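Cyclic nucleotide-binding domain (Methylobacillus flagellatus KT, PDB 3GYD) binds cyclic AMP through a cyclic nucleotide-binding domain and may be related to voltage-gated potassium channel activity. Local coordinates at residues Asp31-Glu36 and Leu85-Glu90; Leu74-Pro79 and Val93-Pro98. All coordinates share one frame; numbering follows the deposited sequence.

Contact 1 (Asp31-Glu36 and Leu85-Glu90)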
# COMPACT_ATOMS: atom_id res chain seq x y z
N ASP B 31 -19.36 13.65 9.77
CA ASP B 31 -20.07 13.16 10.95
C ASP B 31 -21.47 12.67 10.59
O ASP B 31 -21.99 11.82 11.28
CB ASP B 31 -20.12 14.19 12.10
CG ASP B 31 -20.72 15.50 11.68
OD1 ASP B 31 -20.97 15.72 10.48
OD2 ASP B 31 -20.94 16.34 12.57
N LYS B 32 -22.06 13.16 9.50
CA LYS B 32 -23.35 12.63 8.98
C LYS B 32 -23.26 11.15 8.57
O LYS B 32 -24.29 10.48 8.48
CB LYS B 32 -23.84 13.46 7.79
CG LYS B 32 -24.38 14.82 8.20
CD LYS B 32 -24.45 15.87 7.09
CE LYS B 32 -25.45 15.53 6.00
N TYR B 33 -22.04 10.65 8.32
CA TYR B 33 -21.77 9.26 7.92
C TYR B 33 -20.84 8.53 8.90
O TYR B 33 -20.11 7.63 8.51
CB TYR B 33 -21.24 9.21 6.47
CG TYR B 33 -22.28 9.67 5.43
CD1 TYR B 33 -22.41 11.01 5.06
CD2 TYR B 33 -23.16 8.76 4.84
CE1 TYR B 33 -23.36 11.43 4.14
CE2 TYR B 33 -24.10 9.17 3.90
CZ TYR B 33 -24.20 10.50 3.56
OH TYR B 33 -25.16 10.89 2.66
N PHE B 34 -20.94 8.89 10.17
CA PHE B 34 -20.16 8.29 11.24
C PHE B 34 -20.25 6.78 11.20
O PHE B 34 -19.23 6.12 11.31
CB PHE B 34 -20.65 8.79 12.62
CG PHE B 34 -20.01 8.08 13.78
CD1 PHE B 34 -18.75 8.44 14.24
CD2 PHE B 34 -20.64 7.02 14.40
CE1 PHE B 34 -18.15 7.77 15.29
CE2 PHE B 34 -20.06 6.34 15.46
CZ PHE B 34 -18.79 6.70 15.89
N GLU B 35 -21.45 6.23 11.07
CA GLU B 35 -21.59 4.77 11.22
C GLU B 35 -20.93 4.08 10.03
O GLU B 35 -20.27 3.06 10.18
CB GLU B 35 -23.06 4.35 11.34
CG GLU B 35 -23.67 4.72 12.69
CD GLU B 35 -23.17 3.90 13.86
OE1 GLU B 35 -22.64 2.78 13.67
OE2 GLU B 35 -23.32 4.37 15.01
N GLU B 36 -21.10 4.67 8.84
CA GLU B 36 -20.53 4.06 7.65
C GLU B 36 -18.98 4.12 7.69
O GLU B 36 -18.31 3.16 7.32
CB GLU B 36 -21.07 4.73 6.38
CG GLU B 36 -22.55 4.52 6.09
CD GLU B 36 -23.48 5.46 6.80
OE1 GLU B 36 -23.09 6.24 7.70
OE2 GLU B 36 -24.66 5.43 6.43
N LEU B 85 -13.74 7.96 0.36
CA LEU B 85 -14.43 6.89 1.07
C LEU B 85 -15.82 6.79 0.46
O LEU B 85 -16.62 7.71 0.61
CB LEU B 85 -14.56 7.20 2.58
CG LEU B 85 -13.45 6.73 3.53
CD1 LEU B 85 -12.14 6.96 2.93
CD2 LEU B 85 -13.65 7.40 4.91
N ILE B 86 -16.10 5.67 -0.17
CA ILE B 86 -17.38 5.47 -0.84
C ILE B 86 -18.41 5.02 0.19
O ILE B 86 -18.27 3.96 0.79
CB ILE B 86 -17.30 4.41 -1.95
CG1 ILE B 86 -16.20 4.76 -2.96
CG2 ILE B 86 -18.68 4.28 -2.65
CD1 ILE B 86 -16.31 6.23 -3.57
N LEU B 87 -19.45 5.83 0.39
CA LEU B 87 -20.42 5.63 1.48
C LEU B 87 -21.60 4.84 0.97
O LEU B 87 -22.14 3.99 1.69
CB LEU B 87 -20.86 6.98 2.09
CG LEU B 87 -19.66 7.82 2.56
CD1 LEU B 87 -19.99 9.30 2.76
CD2 LEU B 87 -19.00 7.25 3.82
N THR B 88 -22.01 5.16 -0.26
CA THR B 88 -23.11 4.56 -0.97
C THR B 88 -22.75 4.52 -2.47
O THR B 88 -21.95 5.30 -2.93
CB THR B 88 -24.47 5.36 -0.84
OG1 THR B 88 -24.45 6.54 -1.66
CG2 THR B 88 -24.77 5.76 0.57
N GLY B 89 -23.39 3.64 -3.23
CA GLY B 89 -23.25 3.64 -4.67
C GLY B 89 -22.33 2.58 -5.22
O GLY B 89 -22.09 1.54 -4.59
N GLU B 90 -21.82 2.88 -6.42
CA GLU B 90 -21.06 1.94 -7.21
C GLU B 90 -20.13 2.70 -8.14
O GLU B 90 -20.54 3.68 -8.78
CB GLU B 90 -21.99 1.08 -8.04
CG GLU B 90 -21.20 0.03 -8.80
CD GLU B 90 -21.99 -1.20 -9.15
OE1 GLU B 90 -23.21 -1.27 -8.86
OE2 GLU B 90 -21.34 -2.11 -9.72
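One face of the Tyr33 ring is taken by the CD1 methyl of Leu87, a CH-pi contact in which CD1 stands 3.8 Å from the ring centroid and 20° off the ring normal. The methyl is displaced toward the attached end of the ring, so its closest approach is to Tyr33 CG, at 3.5 Å from Leu87 CD1. With CG anti to its own carbonyl carbon (chi1 -66°), Tyr33 turns its ring toward the leucine, and the two side chains meet at a slant. The second branch of the leucine works beside the ring: CD2 of Leu87 rests against both Tyr33 CB and Glu36 CB, 4.1 Å from the latter. The contact thus lays the start of helix 34-41, where Tyr33 holds the N-cap position, against strand 82-88 in the beta-roll of the cyclic nucleotide-binding domain. No hydrogen bond joins the two segments; the contact is apolar, made by ring, methyl and methylene groups. Glu36 lends it only the root of its side chain, the chain bending at chi2 (84°) beyond CG. Further along the helix, Ile37 also touches Leu87, while Asp136 on the adjacent strand 135-141 packs on Tyr33 and pairs through the backbone with Leu87.

Contact 2 (Leu74-Pro79 and Val93-Pro98); sequences LTEGDP and VIKDIP. With CMP (adenosine-3',5'-cyclic-monophosphate), chain D.
The carboxylate of Glu76 is gripped at both oxygens by strand 90-97. OE1 of Glu76 accepts the backbone N-H of Asp96 through its syn lone pair, at 2.9 Å from Asp96 N and nearly straight (169°). OE2 of Glu76 forms a salt bridge with NZ of Lys95 at 3.0 Å, the ammonium approaching from above the carboxylate plane, 53° out of it. Alongside the charged pair, Lys95 CG lies 3.6 Å from Glu76 OE2, the two side chains crossing at about a right angle. Glu76 spans the gap because its chain is fully extended, with CG anti to the backbone N, whereas Lys95 bends at its last torsion (chi4 62°) to bring NZ back to the carboxylate. That nitrogen is held a second time by the carbonyl O of Ser126.

Glu76 sits at the second position of a type II beta turn from Thr75 to Asp78, closed by Asp78 N to Thr75 O at 3.0 Å, with Gly77 at the third position. Its backbone N is bonded to Ser128 OG, and Gly77 and Asp78 pair with the backbone of Arg125. Arg125 and Ser126 both bind cyclic AMP, whose pocket the segments also line: Leu74 CD1 lies 3.8 Å from O5' of the nucleotide, and Val93 CG1 is 3.7 Å from its N9. Nearby, Leu179 of the second subunit packs on Lys95. With one oxygen fixed by a main-chain donor and the other by a cation, the carboxylate has little freedom to rotate and is probably kept ionised, tying the turn to the strand beside Arg125 and Ser126 of the cyclic AMP site.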
# COMPACT_ATOMS: atom_id res chain seq x y z
N LEU B 74 -12.82 10.33 -10.63
CA LEU B 74 -11.38 10.45 -10.86
C LEU B 74 -11.09 10.15 -12.32
O LEU B 74 -11.76 9.32 -12.92
CB LEU B 74 -10.61 9.47 -9.98
CG LEU B 74 -10.77 9.59 -8.47
CD1 LEU B 74 -10.12 8.36 -7.76
CD2 LEU B 74 -10.22 10.95 -7.94
N THR B 75 -10.10 10.85 -12.87
CA THR B 75 -9.69 10.70 -14.26
C THR B 75 -8.20 10.33 -14.37
O THR B 75 -7.33 11.04 -13.89
CB THR B 75 -9.94 12.02 -15.02
OG1 THR B 75 -11.32 12.35 -14.92
CG2 THR B 75 -9.51 11.93 -16.49
N GLU B 76 -7.94 9.22 -15.04
CA GLU B 76 -6.60 8.75 -15.31
C GLU B 76 -5.71 9.89 -15.83
O GLU B 76 -6.11 10.67 -16.69
CB GLU B 76 -6.67 7.60 -16.31
CG GLU B 76 -5.36 6.89 -16.49
CD GLU B 76 -5.37 5.73 -17.48
OE1 GLU B 76 -6.43 5.32 -17.99
OE2 GLU B 76 -4.28 5.17 -17.70
N GLY B 77 -4.52 10.01 -15.27
CA GLY B 77 -3.54 11.02 -15.71
C GLY B 77 -3.72 12.38 -15.07
O GLY B 77 -2.86 13.23 -15.24
N ASP B 78 -4.82 12.61 -14.34
CA ASP B 78 -5.02 13.89 -13.64
C ASP B 78 -4.11 13.93 -12.43
O ASP B 78 -3.82 12.87 -11.83
CB ASP B 78 -6.46 14.08 -13.12
CG ASP B 78 -7.45 14.61 -14.17
OD1 ASP B 78 -7.10 14.73 -15.36
OD2 ASP B 78 -8.61 14.90 -13.77
N PRO B 79 -3.76 15.14 -11.98
CA PRO B 79 -3.12 15.27 -10.69
C PRO B 79 -4.19 15.04 -9.62
O PRO B 79 -5.38 15.27 -9.88
CB PRO B 79 -2.66 16.73 -10.65
CG PRO B 79 -3.04 17.34 -11.94
CD PRO B 79 -4.01 16.44 -12.61
N VAL B 93 -13.85 1.15 -12.08
CA VAL B 93 -12.46 1.56 -12.22
C VAL B 93 -11.98 1.10 -13.60
O VAL B 93 -11.97 -0.08 -13.89
CB VAL B 93 -11.55 0.97 -11.13
CG1 VAL B 93 -10.10 1.45 -11.33
CG2 VAL B 93 -12.06 1.37 -9.73
N ILE B 94 -11.57 2.05 -14.42
CA ILE B 94 -11.21 1.78 -15.80
C ILE B 94 -9.86 2.40 -16.15
O ILE B 94 -9.44 3.40 -15.55
CB ILE B 94 -12.31 2.27 -16.78
CG1 ILE B 94 -12.41 3.79 -16.81
CG2 ILE B 94 -13.65 1.74 -16.34
CD1 ILE B 94 -13.41 4.32 -17.83
N LYS B 95 -9.20 1.80 -17.14
CA LYS B 95 -7.87 2.21 -17.52
C LYS B 95 -7.74 2.07 -19.01
O LYS B 95 -8.28 1.15 -19.60
CB LYS B 95 -6.84 1.33 -16.81
CG LYS B 95 -5.41 1.89 -16.85
CD LYS B 95 -4.51 1.29 -15.80
CE LYS B 95 -3.09 1.73 -16.02
NZ LYS B 95 -2.90 3.20 -15.91
N ASP B 96 -7.03 3.01 -19.62
CA ASP B 96 -6.69 2.91 -21.05
C ASP B 96 -5.44 2.08 -21.19
O ASP B 96 -4.34 2.58 -21.01
CB ASP B 96 -6.48 4.30 -21.64
CG ASP B 96 -6.48 4.29 -23.16
OD1 ASP B 96 -6.27 3.22 -23.77
OD2 ASP B 96 -6.70 5.36 -23.75
N ILE B 97 -5.63 0.79 -21.47
CA ILE B 97 -4.54 -0.19 -21.43
C ILE B 97 -3.95 -0.26 -22.83
O ILE B 97 -4.67 -0.55 -23.78
CB ILE B 97 -5.07 -1.58 -21.00
CG1 ILE B 97 -5.59 -1.53 -19.55
CG2 ILE B 97 -3.97 -2.63 -21.11
CD1 ILE B 97 -6.49 -2.71 -19.18
N PRO B 98 -2.64 0.01 -22.97
CA PRO B 98 -1.95 -0.21 -24.25
C PRO B 98 -2.24 -1.59 -24.89
O PRO B 98 -2.27 -2.61 -24.18
CB PRO B 98 -0.48 -0.06 -23.88
CG PRO B 98 -0.50 0.91 -22.71
CD PRO B 98 -1.74 0.58 -21.95
P CMP D . -5.45 6.66 -7.76
O1P CMP D . -5.13 7.88 -6.98
O2P CMP D . -4.37 6.14 -8.73
O5' CMP D . -6.72 7.03 -8.75
C5' CMP D . -7.41 5.99 -9.44
C4' CMP D . -7.80 4.94 -8.42
O4' CMP D . -8.29 3.73 -8.94
C3' CMP D . -6.63 4.40 -7.59
O3' CMP D . -6.09 5.50 -6.87
C2' CMP D . -7.31 3.30 -6.81
O2' CMP D . -8.01 3.83 -5.67
C1' CMP D . -8.34 2.80 -7.85
N9 CMP D . -7.90 1.50 -8.33
C8 CMP D . -6.86 1.30 -9.15
N7 CMP D . -6.68 -0.01 -9.37
C5 CMP D . -7.64 -0.67 -8.70
C6 CMP D . -8.04 -2.06 -8.48
N6 CMP D . -7.38 -3.07 -9.09
N1 CMP D . -9.09 -2.28 -7.69
C2 CMP D . -9.80 -1.30 -7.06
N3 CMP D . -9.47 -0.01 -7.21
C4 CMP D . -8.45 0.35 -8.00

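Overall arrangement
Contacts 1 and 2 lie with their centres 24 Å apart, on opposite sides of the chain's centre; apart from adjoining in sequence, their segments do not touch. Along the chain their segments alternate: 31-36, 74-79, 85-90, then 93-98. Consecutive strands connect them, since 82-88 serves contact 1 and 90-97 serves contact 2, each in a different antiparallel sheet of the beta-roll. Contact 1 joins the start of helix 34-41, which follows strand 25-29, to the five-stranded sheet, away from the cyclic AMP site; contact 2 closes the turn after strand 71-74 onto the other sheet, at the nucleotide pocket. The short link through Gly89 therefore leads from a helix-packing end to a ligand-binding end of one domain.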